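Local structure of putative alpha-L-fucosidase (Bacteroides thetaiotaomicron VPI-5482, 3GZA) at residues Ile348-Gly353 with Asn436-Ser441; Cys371-Asn376 with Pro432-Phe437; Ser135-His140 with Ala156-Leu161; Asp92-Cys97 with Glu163-Glu168; Pro273-Asn278 with Asn291-Leu296. The protein probably acts as an alpha-L-fucosidase of glycoside hydrolase family 29, releasing alpha-L-fucose from fucosylated sugars. All coordinates share one frame; numbering follows the deposited sequence. Where two conformers were deposited one is given.

Contact 1: residues Ile348-Gly353 with Asn436-Ser441; sequences IARISG and NFSAYS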
# COMPACT_ATOMS: atom_id res chain seq x y z
N ILE A 348 -2.01 52.20 25.25
CA ILE A 348 -2.04 53.44 26.00
C ILE A 348 -3.49 53.89 26.03
O ILE A 348 -3.98 54.39 27.05
CB ILE A 348 -1.20 54.54 25.33
CG1 ILE A 348 0.28 54.19 25.34
CG2 ILE A 348 -1.43 55.90 26.01
CD1 ILE A 348 1.11 55.05 24.38
N ALA A 349 -4.14 53.78 24.90
CA ALA A 349 -5.54 54.15 24.74
C ALA A 349 -6.09 53.44 23.53
O ALA A 349 -5.32 52.99 22.68
CB ALA A 349 -5.71 55.68 24.56
N ARG A 350 -7.41 53.33 23.47
CA ARG A 350 -8.11 52.69 22.37
C ARG A 350 -9.44 53.39 22.12
O ARG A 350 -10.02 54.00 23.03
CB ARG A 350 -8.34 51.22 22.69
CG ARG A 350 -9.20 50.49 21.68
CD ARG A 350 -9.10 48.97 21.78
NE ARG A 350 -10.21 48.32 21.05
CZ ARG A 350 -10.22 47.05 20.64
NH1 ARG A 350 -9.17 46.25 20.80
NH2 ARG A 350 -11.29 46.57 20.01
N ILE A 351 -9.90 53.34 20.88
CA ILE A 351 -11.18 53.93 20.50
C ILE A 351 -11.70 53.16 19.28
O ILE A 351 -10.93 52.46 18.62
CB ILE A 351 -11.04 55.46 20.21
CG1 ILE A 351 -12.40 56.16 20.23
CG2 ILE A 351 -10.28 55.70 18.91
CD1 ILE A 351 -12.30 57.70 20.21
N SER A 352 -13.00 53.24 19.04
CA SER A 352 -13.65 52.59 17.91
C SER A 352 -14.77 53.48 17.40
O SER A 352 -15.20 54.43 18.08
CB SER A 352 -14.21 51.23 18.35
OG SER A 352 -15.15 51.40 19.40
N GLY A 353 -15.26 53.20 16.20
CA GLY A 353 -16.38 53.96 15.66
C GLY A 353 -16.59 53.74 14.19
O GLY A 353 -15.67 53.28 13.49
N ASN A 436 -11.17 49.00 16.21
CA ASN A 436 -10.03 49.27 17.06
C ASN A 436 -9.08 50.27 16.41
O ASN A 436 -8.64 50.07 15.28
CB ASN A 436 -9.31 47.94 17.31
CG ASN A 436 -8.06 48.06 18.17
OD1 ASN A 436 -7.80 49.08 18.76
ND2 ASN A 436 -7.27 46.99 18.22
N PHE A 437 -8.79 51.34 17.14
CA PHE A 437 -7.73 52.29 16.81
C PHE A 437 -7.04 52.48 18.17
O PHE A 437 -7.62 53.03 19.10
CB PHE A 437 -8.22 53.59 16.17
CG PHE A 437 -7.14 54.64 16.03
CD1 PHE A 437 -5.88 54.31 15.54
CD2 PHE A 437 -7.38 55.96 16.37
CE1 PHE A 437 -4.90 55.27 15.41
CE2 PHE A 437 -6.40 56.93 16.23
CZ PHE A 437 -5.14 56.57 15.76
N SER A 438 -5.83 51.95 18.28
CA SER A 438 -5.10 51.91 19.56
C SER A 438 -3.66 52.39 19.43
O SER A 438 -3.05 52.20 18.41
CB SER A 438 -5.04 50.49 20.10
OG SER A 438 -6.32 49.98 20.41
N ALA A 439 -3.14 52.96 20.50
CA ALA A 439 -1.76 53.47 20.54
C ALA A 439 -0.93 52.71 21.55
O ALA A 439 -1.45 52.32 22.61
CB ALA A 439 -1.75 54.96 20.88
N TYR A 440 0.35 52.54 21.23
CA TYR A 440 1.30 51.84 22.08
C TYR A 440 2.65 52.52 22.12
O TYR A 440 3.03 53.22 21.21
CB TYR A 440 1.57 50.42 21.55
CG TYR A 440 0.32 49.62 21.36
CD1 TYR A 440 -0.40 49.72 20.21
CD2 TYR A 440 -0.14 48.75 22.35
CE1 TYR A 440 -1.57 49.01 20.06
CE2 TYR A 440 -1.27 48.04 22.21
CZ TYR A 440 -2.00 48.19 21.06
OH TYR A 440 -3.17 47.49 20.89
N SER A 441 3.36 52.27 23.22
CA SER A 441 4.75 52.70 23.34
C SER A 441 5.54 51.42 23.58
O SER A 441 5.36 50.76 24.59
CB SER A 441 4.95 53.68 24.49
OG SER A 441 6.26 54.18 24.40
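Arg350 lays its guanidinium over the side-chain amide of Asn436, the two planes only 10° apart. Asn436 CG lies 3.3 Å from the guanidinium plane, offset toward its rim, and Arg350 NH1 faces Asn436 ND2 at 3.3 Å, two donors that stack without bonding. The arginine chain leaves with CG anti to the backbone N (chi1 173°) and runs extended across Asn436 at about a right angle; its NH2 makes a weak hydrogen bond to Ile435 O. An alanine in place of Asn436 would probably leave the guanidinium without the flat amide beneath it, freer to turn into solvent. Backbone bonds join the antiparallel strands: Ile351 and Phe437 exchange a pair, Ile351 N to Phe437 O at 2.9 Å, and just before the strand Ile348 N bonds Ala439 O. Apolar contact falls to the other face, where Ile351 CG2 meets Phe437 CD2 at 3.9 Å and Phe437 and Ala439 pack on Leu360 and Leu421 of a second sheet. The chemistry thus splits by face, polar groups round Arg350 and hydrocarbon turned inward, consistent with the beta sandwich of an F5/8 type C domain, in which strand 349-353 is outermost in its sheet within this chain.

Contact 2: residues Cys371-Asn376 with Pro432-Phe437; sequences CIIQEN and PDIINF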
# COMPACT_ATOMS: atom_id res chain seq x y z
N CYS A 371 0.77 51.98 16.43
CA CYS A 371 -0.68 52.04 16.39
C CYS A 371 -1.20 50.76 15.79
O CYS A 371 -0.51 50.16 14.97
CB CYS A 371 -1.18 53.19 15.52
SG CYS A 371 -0.97 54.82 16.17
N ILE A 372 -2.41 50.36 16.16
CA ILE A 372 -3.08 49.23 15.56
C ILE A 372 -4.41 49.78 15.09
O ILE A 372 -5.00 50.60 15.78
CB ILE A 372 -3.24 48.06 16.55
CG1 ILE A 372 -1.88 47.39 16.76
CG2 ILE A 372 -4.30 47.05 16.08
CD1 ILE A 372 -1.91 46.20 17.66
N ILE A 373 -4.82 49.37 13.88
CA ILE A 373 -6.12 49.74 13.33
C ILE A 373 -6.75 48.45 12.87
O ILE A 373 -6.08 47.60 12.29
CB ILE A 373 -6.02 50.63 12.10
CG1 ILE A 373 -4.94 51.71 12.27
CG2 ILE A 373 -7.44 51.24 11.75
CD1 ILE A 373 -4.59 52.43 10.96
N GLN A 374 -8.03 48.26 13.17
CA GLN A 374 -8.77 47.08 12.72
C GLN A 374 -10.14 47.47 12.22
O GLN A 374 -10.83 48.24 12.88
CB GLN A 374 -8.97 46.08 13.87
CG GLN A 374 -7.73 45.52 14.52
CD GLN A 374 -8.06 44.39 15.47
OE1 GLN A 374 -8.18 44.62 16.67
NE2 GLN A 374 -8.30 43.19 14.95
N GLU A 375 -10.51 46.95 11.04
CA GLU A 375 -11.85 47.09 10.52
C GLU A 375 -12.69 45.90 11.00
O GLU A 375 -12.14 44.87 11.37
CB GLU A 375 -11.85 47.13 8.99
CG GLU A 375 -11.19 48.33 8.40
CD GLU A 375 -11.30 48.37 6.87
OE1 GLU A 375 -10.40 47.80 6.25
OE2 GLU A 375 -12.27 49.01 6.33
N ASN A 376 -14.02 46.08 11.01
CA ASN A 376 -14.95 44.98 11.30
C ASN A 376 -15.01 44.16 9.99
O ASN A 376 -15.78 44.46 9.08
CB ASN A 376 -16.33 45.53 11.68
CG ASN A 376 -17.16 44.53 12.42
OD1 ASN A 376 -16.72 43.42 12.70
ND2 ASN A 376 -18.37 44.93 12.79
N PRO A 432 -16.38 53.63 7.03
CA PRO A 432 -15.55 52.68 7.79
C PRO A 432 -16.19 52.22 9.11
O PRO A 432 -16.92 52.96 9.75
CB PRO A 432 -14.24 53.44 8.01
CG PRO A 432 -14.22 54.48 6.91
CD PRO A 432 -15.64 54.85 6.70
N ASP A 433 -15.94 50.96 9.44
CA ASP A 433 -16.41 50.31 10.66
C ASP A 433 -15.13 49.89 11.40
O ASP A 433 -14.64 48.76 11.29
CB ASP A 433 -17.34 49.15 10.27
CG ASP A 433 -18.00 48.48 11.47
OD1 ASP A 433 -17.72 48.82 12.63
OD2 ASP A 433 -18.84 47.59 11.23
N ILE A 434 -14.61 50.84 12.16
CA ILE A 434 -13.34 50.66 12.83
C ILE A 434 -13.61 50.09 14.22
O ILE A 434 -14.20 50.76 15.06
CB ILE A 434 -12.56 52.00 12.87
CG1 ILE A 434 -12.26 52.47 11.43
CG2 ILE A 434 -11.29 51.87 13.70
CD1 ILE A 434 -11.97 53.93 11.28
N ILE A 435 -13.19 48.85 14.45
CA ILE A 435 -13.43 48.20 15.74
C ILE A 435 -12.30 48.49 16.71
O ILE A 435 -12.46 48.27 17.90
CB ILE A 435 -13.70 46.68 15.59
CG1 ILE A 435 -12.46 45.93 15.06
CG2 ILE A 435 -14.89 46.46 14.69
CD1 ILE A 435 -12.58 44.44 15.14
N ASN A 436 -11.17 49.00 16.21
CA ASN A 436 -10.03 49.27 17.06
C ASN A 436 -9.08 50.27 16.41
O ASN A 436 -8.64 50.07 15.28
CB ASN A 436 -9.31 47.94 17.31
CG ASN A 436 -8.06 48.06 18.17
OD1 ASN A 436 -7.80 49.08 18.76
ND2 ASN A 436 -7.27 46.99 18.22
N PHE A 437 -8.79 51.34 17.14
CA PHE A 437 -7.73 52.29 16.81
C PHE A 437 -7.04 52.48 18.17
O PHE A 437 -7.62 53.03 19.10
CB PHE A 437 -8.22 53.59 16.17
CG PHE A 437 -7.14 54.64 16.03
CD1 PHE A 437 -5.88 54.31 15.54
CD2 PHE A 437 -7.38 55.96 16.37
CE1 PHE A 437 -4.90 55.27 15.41
CE2 PHE A 437 -6.40 56.93 16.23
CZ PHE A 437 -5.14 56.57 15.76
O HOH W 1 -14.50 49.29 7.67
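Gln374 meets Ile435 and Asn436 with its side chain from CB to OE1, crossing Asn436 at a slant. CB rests on Ile435 CG1 (3.7 Å) and beside Asn436 CB. With CG anti to the carbonyl carbon (chi1 -60°), Gln374 CG comes to 4.0 Å from Asn436 ND2, and CD follows beside it. OE1 takes the N-H of Asn436 ND2 at 3.0 Å on a lone pair, in the plane of both amides and almost straight (174°), although the two amides are steeply turned against each other; Gln374 NE2 goes on to His407 O. The backbone beneath is a classic beta bulge in an inner strand pair of an antiparallel sheet of the F5/8 type C domain. Ile435 and Asn436 both face Gln374, whose O accepts Ile435 N at 2.9 Å and, weakly, Asn436 N, while Gln374 N bonds Asn436 O at 2.8 Å. Past the bulge, Asn376 ND2 reaches Asp433 OD2 at 3.1 Å from above the carboxylate plane (45° out of it), an oxygen that Asn379 ND2 also holds. Asn376 CB packs against Ile435 CG2 at 3.5 Å. Glu375 OE1 takes the backbone N of Gly406; OE2, bonded to the backbone N of Arg382 and Ile383, also accepts from a water that in turn accepts Asp433 N. At the far end Cys371 SG meets the Phe437 ring obliquely, 4.0 Å from CE1.

Contact 3: residues Ser135-His140 with Ala156-Leu161; sequences SLLGIH and AWYKRL. With EDO (1,2-ethanediol), chain K.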
# COMPACT_ATOMS: atom_id res chain seq x y z
N SER A 135 4.94 8.54 -3.35
CA SER A 135 6.05 7.74 -3.84
C SER A 135 5.71 6.26 -3.93
O SER A 135 6.08 5.60 -4.87
CB SER A 135 7.29 7.95 -3.00
OG SER A 135 7.10 7.53 -1.67
N LEU A 136 4.96 5.77 -2.96
CA LEU A 136 4.63 4.33 -2.97
C LEU A 136 3.82 3.97 -4.20
O LEU A 136 4.08 2.95 -4.84
CB LEU A 136 3.80 3.94 -1.72
CG LEU A 136 3.48 2.46 -1.67
CD1 LEU A 136 4.74 1.57 -1.42
CD2 LEU A 136 2.35 2.30 -0.61
N LEU A 137 2.76 4.76 -4.47
CA LEU A 137 1.78 4.48 -5.50
C LEU A 137 2.10 5.00 -6.87
O LEU A 137 1.37 4.74 -7.79
CB LEU A 137 0.40 4.95 -5.08
CG LEU A 137 -0.14 4.32 -3.79
CD1 LEU A 137 -1.54 4.84 -3.58
CD2 LEU A 137 -0.14 2.76 -3.85
N GLY A 138 3.22 5.69 -7.02
CA GLY A 138 3.59 6.12 -8.34
C GLY A 138 2.83 7.35 -8.83
O GLY A 138 2.52 7.42 -10.02
N ILE A 139 2.53 8.29 -7.94
CA ILE A 139 1.84 9.52 -8.33
C ILE A 139 2.86 10.67 -8.31
O ILE A 139 3.54 10.86 -7.29
CB ILE A 139 0.70 9.84 -7.36
CG1 ILE A 139 -0.22 8.62 -7.18
CG2 ILE A 139 -0.02 11.12 -7.83
CD1 ILE A 139 -0.90 8.10 -8.45
N HIS A 140 2.92 11.44 -9.39
CA HIS A 140 3.87 12.56 -9.50
C HIS A 140 3.08 13.73 -10.06
O HIS A 140 2.54 13.63 -11.16
CB HIS A 140 5.00 12.18 -10.44
CG HIS A 140 6.24 13.05 -10.33
ND1 HIS A 140 7.06 13.02 -9.22
CD2 HIS A 140 6.80 13.93 -11.19
CE1 HIS A 140 8.08 13.85 -9.42
NE2 HIS A 140 7.94 14.42 -10.60
N ALA A 156 -8.24 7.15 -12.51
CA ALA A 156 -9.66 7.15 -12.03
C ALA A 156 -9.69 6.53 -10.63
O ALA A 156 -10.39 6.99 -9.72
CB ALA A 156 -10.54 6.41 -12.99
N TRP A 157 -8.96 5.43 -10.46
CA TRP A 157 -8.86 4.75 -9.17
C TRP A 157 -8.22 5.62 -8.11
O TRP A 157 -8.73 5.71 -6.98
CB TRP A 157 -8.09 3.42 -9.35
CG TRP A 157 -7.69 2.82 -8.04
CD1 TRP A 157 -8.45 2.04 -7.22
CD2 TRP A 157 -6.43 2.95 -7.39
NE1 TRP A 157 -7.76 1.72 -6.08
CE2 TRP A 157 -6.51 2.24 -6.19
CE3 TRP A 157 -5.23 3.58 -7.73
CZ2 TRP A 157 -5.43 2.15 -5.31
CZ3 TRP A 157 -4.17 3.48 -6.84
CH2 TRP A 157 -4.30 2.75 -5.67
N TYR A 158 -7.12 6.29 -8.45
CA TYR A 158 -6.43 7.13 -7.53
C TYR A 158 -7.34 8.30 -7.09
O TYR A 158 -7.37 8.66 -5.91
CB TYR A 158 -5.09 7.63 -8.09
CG TYR A 158 -4.36 8.51 -7.12
CD1 TYR A 158 -3.83 7.97 -5.95
CD2 TYR A 158 -4.17 9.88 -7.35
CE1 TYR A 158 -3.13 8.78 -5.03
CE2 TYR A 158 -3.50 10.68 -6.47
CZ TYR A 158 -2.96 10.14 -5.28
OH TYR A 158 -2.28 10.96 -4.38
N LYS A 159 -8.05 8.89 -8.03
CA LYS A 159 -8.98 9.94 -7.66
C LYS A 159 -10.01 9.43 -6.61
O LYS A 159 -10.30 10.13 -5.65
CB LYS A 159 -9.69 10.47 -8.91
CG LYS A 159 -8.76 11.36 -9.77
CD LYS A 159 -9.16 11.59 -11.21
CE LYS A 159 -10.47 12.22 -11.38
NZ LYS A 159 -10.68 12.46 -12.87
N ARG A 160 -10.55 8.25 -6.83
CA ARG A 160 -11.49 7.68 -5.86
C ARG A 160 -10.82 7.40 -4.56
O ARG A 160 -11.42 7.58 -3.51
CB ARG A 160 -12.17 6.41 -6.41
CG ARG A 160 -13.22 6.69 -7.51
CD ARG A 160 -13.94 5.42 -7.89
NE ARG A 160 -13.11 4.46 -8.58
CZ ARG A 160 -12.90 4.45 -9.90
NH1 ARG A 160 -13.46 5.34 -10.72
NH2 ARG A 160 -12.11 3.55 -10.40
N LEU A 161 -9.58 6.92 -4.59
CA LEU A 161 -8.86 6.63 -3.34
C LEU A 161 -8.75 7.92 -2.53
O LEU A 161 -8.99 7.96 -1.30
CB LEU A 161 -7.46 6.09 -3.64
CG LEU A 161 -6.56 5.92 -2.41
CD1 LEU A 161 -7.04 4.83 -1.40
CD2 LEU A 161 -5.10 5.67 -2.81
C1 EDO K . -10.57 3.58 -4.82
O1 EDO K . -12.00 3.23 -4.68
C2 EDO K . -9.95 3.13 -3.46
O2 EDO K . -9.57 1.78 -3.47
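Ile139 and Leu137, in the segment following barrel strand 124-129, pack against Tyr158, Trp157 and Leu161 of helix 148-171, which belongs to the crossover leading to the parallel strand 178-181. Ile139 covers one face of the Tyr158 ring. Its CG1 stands over the centre, 3.6 Å from the centroid and 13° off the normal, a CH-pi contact. Turned back by chi2 (-60°), Ile139 CD1 comes to 3.7 Å from Tyr158 CG, while Ile139 CG2 lies 3.8 Å from Tyr158 CE2, spreading three carbons over the same ring. At the tip of the ring, Tyr158 OH is hydrogen-bonded to Ile131 O. A G1 beta bulge, in which Gly138 and Ile139 both face Asn134, shapes the backbone here; at the positive phi of Gly138 (79°) a side chain would press on the carbonyl O of Leu137. Leu137 and Leu161 reach toward each other tip to tip, CD1 to CD2 3.7 Å; the Leu137 side chain crosses Trp157 at about a right angle, CD1 4.0 Å from CH2. Leu137 also touches Leu136 of the second subunit, and Trp157 touches Pro47 of that subunit. Arg160, on the same helix, makes a salt bridge to Glu49 of the second subunit. Trp157 NE1 gives a weak hydrogen bond to O2 of a 1,2-ethanediol, probably left from crystallisation.

Contact 4: residues Asp92-Cys97 with Glu163-Glu168; sequences DVNPYC and EKMVTE. With EDO (1,2-ethanediol), chain K.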
# COMPACT_ATOMS: atom_id res chain seq x y z
N ASP A 92 -9.26 2.78 6.27
CA ASP A 92 -9.80 1.55 5.68
C ASP A 92 -9.68 1.53 4.15
O ASP A 92 -10.24 0.63 3.49
CB ASP A 92 -11.25 1.42 6.09
CG ASP A 92 -11.40 1.41 7.60
OD1 ASP A 92 -10.71 0.58 8.25
OD2 ASP A 92 -12.23 2.19 8.14
N VAL A 93 -8.99 2.52 3.61
CA VAL A 93 -8.82 2.65 2.17
C VAL A 93 -7.39 2.80 1.74
O VAL A 93 -7.04 2.31 0.65
CB VAL A 93 -9.73 3.77 1.55
CG1 VAL A 93 -11.20 3.49 1.89
CG2 VAL A 93 -9.33 5.16 2.07
N ASN A 94 -6.58 3.47 2.55
CA ASN A 94 -5.14 3.55 2.30
C ASN A 94 -4.47 2.57 3.25
O ASN A 94 -4.42 2.85 4.44
CB ASN A 94 -4.64 4.94 2.64
CG ASN A 94 -3.13 5.08 2.44
OD1 ASN A 94 -2.47 4.18 1.97
ND2 ASN A 94 -2.57 6.21 2.89
N PRO A 95 -4.02 1.40 2.77
CA PRO A 95 -3.44 0.39 3.68
C PRO A 95 -2.06 0.81 4.21
O PRO A 95 -1.56 0.25 5.20
CB PRO A 95 -3.27 -0.85 2.78
CG PRO A 95 -3.14 -0.24 1.36
CD PRO A 95 -3.99 1.00 1.37
N TYR A 96 -1.46 1.80 3.54
CA TYR A 96 -0.16 2.34 3.94
C TYR A 96 -0.37 3.42 4.97
O TYR A 96 -0.34 4.63 4.69
CB TYR A 96 0.52 2.95 2.72
CG TYR A 96 2.00 3.18 2.79
CD1 TYR A 96 2.86 2.22 3.31
CD2 TYR A 96 2.57 4.32 2.25
CE1 TYR A 96 4.25 2.39 3.29
CE2 TYR A 96 3.95 4.49 2.26
CZ TYR A 96 4.77 3.53 2.76
OH TYR A 96 6.15 3.66 2.66
N CYS A 97 -0.73 2.95 6.14
CA CYS A 97 -1.09 3.83 7.27
C CYS A 97 -0.67 3.19 8.59
O CYS A 97 0.02 2.17 8.61
CB CYS A 97 -2.58 4.15 7.22
SG CYS A 97 -3.70 2.79 7.69
N GLU A 163 -10.60 10.66 -2.79
CA GLU A 163 -11.97 11.01 -2.36
C GLU A 163 -12.31 10.23 -1.07
O GLU A 163 -12.86 10.79 -0.11
CB GLU A 163 -12.98 10.75 -3.46
CG GLU A 163 -12.82 11.72 -4.64
CD GLU A 163 -13.46 11.29 -5.91
OE1 GLU A 163 -14.16 10.26 -5.93
OE2 GLU A 163 -13.25 11.98 -6.94
N LYS A 164 -11.99 8.94 -1.08
CA LYS A 164 -12.28 8.12 0.11
C LYS A 164 -11.46 8.52 1.33
O LYS A 164 -12.00 8.54 2.44
CB LYS A 164 -12.13 6.64 -0.20
CG LYS A 164 -13.25 6.10 -1.08
CD LYS A 164 -12.99 4.65 -1.40
CE LYS A 164 -14.10 3.99 -2.18
NZ LYS A 164 -13.67 2.55 -2.44
N MSE A 165 -10.20 8.86 1.15
CA MSE A 165 -9.34 9.32 2.24
C MSE A 165 -9.91 10.62 2.81
O MSE A 165 -10.04 10.77 4.02
CB MSE A 165 -7.89 9.51 1.81
CG MSE A 165 -7.15 8.19 1.52
SE MSE A 165 -5.26 8.47 1.26
CE MSE A 165 -5.24 9.44 -0.35
N VAL A 166 -10.27 11.53 1.92
CA VAL A 166 -10.85 12.81 2.34
C VAL A 166 -12.13 12.56 3.09
O VAL A 166 -12.41 13.20 4.08
CB VAL A 166 -11.02 13.74 1.14
CG1 VAL A 166 -11.81 15.03 1.47
CG2 VAL A 166 -9.65 14.14 0.54
N THR A 167 -12.92 11.61 2.63
CA THR A 167 -14.20 11.32 3.31
C THR A 167 -13.92 10.83 4.73
O THR A 167 -14.61 11.25 5.69
CB THR A 167 -15.03 10.29 2.52
OG1 THR A 167 -15.30 10.81 1.21
CG2 THR A 167 -16.40 10.01 3.20
N GLU A 168 -12.96 9.93 4.89
CA GLU A 168 -12.64 9.44 6.25
C GLU A 168 -12.28 10.60 7.15
O GLU A 168 -12.73 10.70 8.31
CB GLU A 168 -11.49 8.42 6.22
CG GLU A 168 -11.84 7.11 5.59
CD GLU A 168 -10.71 6.10 5.57
OE1 GLU A 168 -9.54 6.52 5.61
OE2 GLU A 168 -11.02 4.88 5.48
C1 EDO K . -10.57 3.58 -4.82
O1 EDO K . -12.00 3.23 -4.68
C2 EDO K . -9.95 3.13 -3.46
O2 EDO K . -9.57 1.78 -3.47
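Glu168, its chain extended beyond a CG anti to the carbonyl carbon (chi1 -70°), brings its carboxylate up to the backbone of Asp92: OE2 takes Asp92 N at 2.9 Å on its syn side, with an N-H...O angle of 157°. The other oxygen, OE1, is gripped by Ser91 OG and Trp89 NE1. Asp92 OD2 lies 4.0 Å from Glu168 OE2, a closeness of like charges that Arg172, salt-bridged to Asp92, is likely to ease. An alanine in place of Glu168 would probably leave Asp92 N, Ser91 OG and Trp89 NE1 without their acceptor and the loop less firmly held to the helix. Val93 carries the apolar part, CG2 packing on Met165 CG (3.8 Å) and CG1 on Lys164 CB (3.9 Å). Met165, present as selenomethionine, sets SE 3.8 Å from Asn94 CB; Asn94 OD1 in turn accepts Tyr96 N, an Asx turn. Lys164 NZ binds O1 of a 1,2-ethanediol at 2.9 Å. The segment 92-97 belongs to the loop region between barrel strand 75-79 and helix 110-121, and here it lies against helix 148-171, whose Glu163, Val166 and Thr167 touch Ile198 of helix 196-202; Pro95 packs on Tyr51 of the second subunit.

Contact 5: residues Pro273-Asn278 with Asn291-Leu296; sequences PLRGAN and NNIYPL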
# COMPACT_ATOMS: atom_id res chain seq x y z
N PRO A 273 8.45 28.08 7.93
CA PRO A 273 8.92 27.14 8.94
C PRO A 273 9.49 27.95 10.11
O PRO A 273 9.99 29.06 9.91
CB PRO A 273 10.09 26.43 8.27
CG PRO A 273 10.36 27.06 7.06
CD PRO A 273 9.27 28.03 6.69
N LEU A 274 9.37 27.42 11.33
CA LEU A 274 10.09 28.02 12.46
C LEU A 274 11.60 27.85 12.28
O LEU A 274 12.38 28.74 12.62
CB LEU A 274 9.63 27.36 13.76
CG LEU A 274 10.35 27.79 15.02
CD1 LEU A 274 10.23 29.33 15.28
CD2 LEU A 274 9.87 26.96 16.25
N ARG A 275 12.01 26.71 11.73
CA ARG A 275 13.39 26.37 11.51
C ARG A 275 13.86 26.92 10.16
O ARG A 275 14.12 26.18 9.18
CB ARG A 275 13.58 24.89 11.60
CG ARG A 275 13.43 24.39 13.04
CD ARG A 275 13.50 22.88 13.18
NE ARG A 275 13.66 22.53 14.60
CZ ARG A 275 14.37 21.51 15.08
NH1 ARG A 275 14.94 20.62 14.28
NH2 ARG A 275 14.50 21.37 16.40
N GLY A 276 13.99 28.25 10.14
CA GLY A 276 14.35 28.97 8.92
C GLY A 276 15.58 29.85 9.01
O GLY A 276 15.83 30.63 8.11
N ALA A 277 16.37 29.75 10.08
CA ALA A 277 17.55 30.53 10.25
C ALA A 277 18.81 29.83 9.71
O ALA A 277 18.78 28.66 9.39
CB ALA A 277 17.76 30.85 11.79
N ASN A 278 19.85 30.63 9.57
CA ASN A 278 21.19 30.19 9.24
C ASN A 278 21.26 29.47 7.91
O ASN A 278 22.10 28.60 7.72
CB ASN A 278 21.71 29.30 10.37
CG ASN A 278 21.68 30.01 11.73
OD1 ASN A 278 22.02 31.18 11.83
ND2 ASN A 278 21.28 29.30 12.79
N ASN A 291 19.61 24.64 16.40
CA ASN A 291 20.00 26.02 16.48
C ASN A 291 19.55 26.85 15.28
O ASN A 291 19.97 27.99 15.19
CB ASN A 291 21.48 26.11 16.76
CG ASN A 291 21.81 25.68 18.23
OD1 ASN A 291 21.10 26.06 19.17
ND2 ASN A 291 22.82 24.85 18.40
N ASN A 292 18.70 26.27 14.41
CA ASN A 292 18.26 26.92 13.20
C ASN A 292 16.85 27.44 13.31
O ASN A 292 16.27 27.86 12.35
CB ASN A 292 18.47 25.99 12.02
CG ASN A 292 19.95 25.68 11.85
OD1 ASN A 292 20.81 26.51 12.10
ND2 ASN A 292 20.26 24.46 11.41
N ILE A 293 16.34 27.45 14.54
CA ILE A 293 15.07 28.12 14.81
C ILE A 293 15.25 29.64 14.67
O ILE A 293 16.30 30.17 14.99
CB ILE A 293 14.51 27.81 16.23
CG1 ILE A 293 15.51 28.12 17.31
CG2 ILE A 293 14.06 26.34 16.28
CD1 ILE A 293 14.99 27.90 18.77
N TYR A 294 14.26 30.34 14.11
CA TYR A 294 14.37 31.78 13.99
C TYR A 294 14.49 32.48 15.32
O TYR A 294 13.79 32.12 16.27
CB TYR A 294 13.14 32.37 13.27
CG TYR A 294 13.20 32.36 11.73
CD1 TYR A 294 14.21 33.01 11.09
CD2 TYR A 294 12.25 31.72 10.99
CE1 TYR A 294 14.29 33.02 9.71
CE2 TYR A 294 12.29 31.74 9.63
CZ TYR A 294 13.31 32.39 8.98
OH TYR A 294 13.37 32.46 7.57
N PRO A 295 15.40 33.46 15.43
CA PRO A 295 15.41 34.31 16.61
C PRO A 295 14.08 35.02 16.85
O PRO A 295 13.31 35.29 15.90
CB PRO A 295 16.49 35.35 16.27
CG PRO A 295 17.34 34.67 15.35
CD PRO A 295 16.56 33.76 14.56
N LEU A 296 13.83 35.35 18.11
CA LEU A 296 12.62 36.07 18.47
C LEU A 296 12.47 37.38 17.70
O LEU A 296 11.37 37.70 17.26
CB LEU A 296 12.63 36.35 19.99
CG LEU A 296 11.44 37.18 20.52
CD1 LEU A 296 10.16 36.46 20.31
CD2 LEU A 296 11.63 37.59 21.98
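Pro273 ends a barrel strand, and its O meets the edge of the Tyr294 ring, 3.5 Å from CE2. Leu274 O accepts Tyr294 N at 2.9 Å, while its side chain lies beside that of Ile293, both pointing the same way. Arg275, centre of an inverse gamma turn, rests CG on Ile293 CG2 (3.8 Å) and sends NH2 to a salt bridge with Asp329. With Tyr294 CG anti to the carbonyl carbon (chi1 -85°), the Gly276 backbone passes over one face of the ring: its C is 3.4 Å above the plane, toward the rim, and CA makes a CH-pi contact 3.9 Å from the centroid. A side chain on Gly276 would run into Tyr294 CE2. Ala277 N bonds Asn292 O at 3.0 Å, and Ala277 CB sits by Asn292 O and Ile293 O. Asn278 ND2 reaches Asn292 OD1 at 2.9 Å on a lone pair, close to straight (166°), the two amide planes 73° apart; Asn292 ND2 is held by Asp289 OD1. Two ends of one long excursion are drawn together between strand 264-273 and helix 296-304, with Pro295 at the helix N-cap. Such a loop, leaving the C-terminal end of a strand, is typical of the side of a TIM barrel where active sites lie.

Overall arrangement
Contacts 1 and 2 share strand 434-440, which lies between strands 349-353 and 366-375 of one sheet in the C-terminal domain. Contact 2 is buried and rich in polar side-chain bonds; contact 1, on an outermost strand, is partly exposed. Contacts 3 and 4 lie across the chain's centre, about 53 and 50 Å from contact 1 between centres, and hold successive parts of helix 148-171. They touch through Leu161 and Val93 and both reach the second subunit, but contact 3 is buried hydrocarbon and ring packing, whereas contact 4, partly buried, centres on a carboxylate. Contact 5, also partly buried, closes a barrel loop by two backbone bonds, one amide pair and a ring under a glycine.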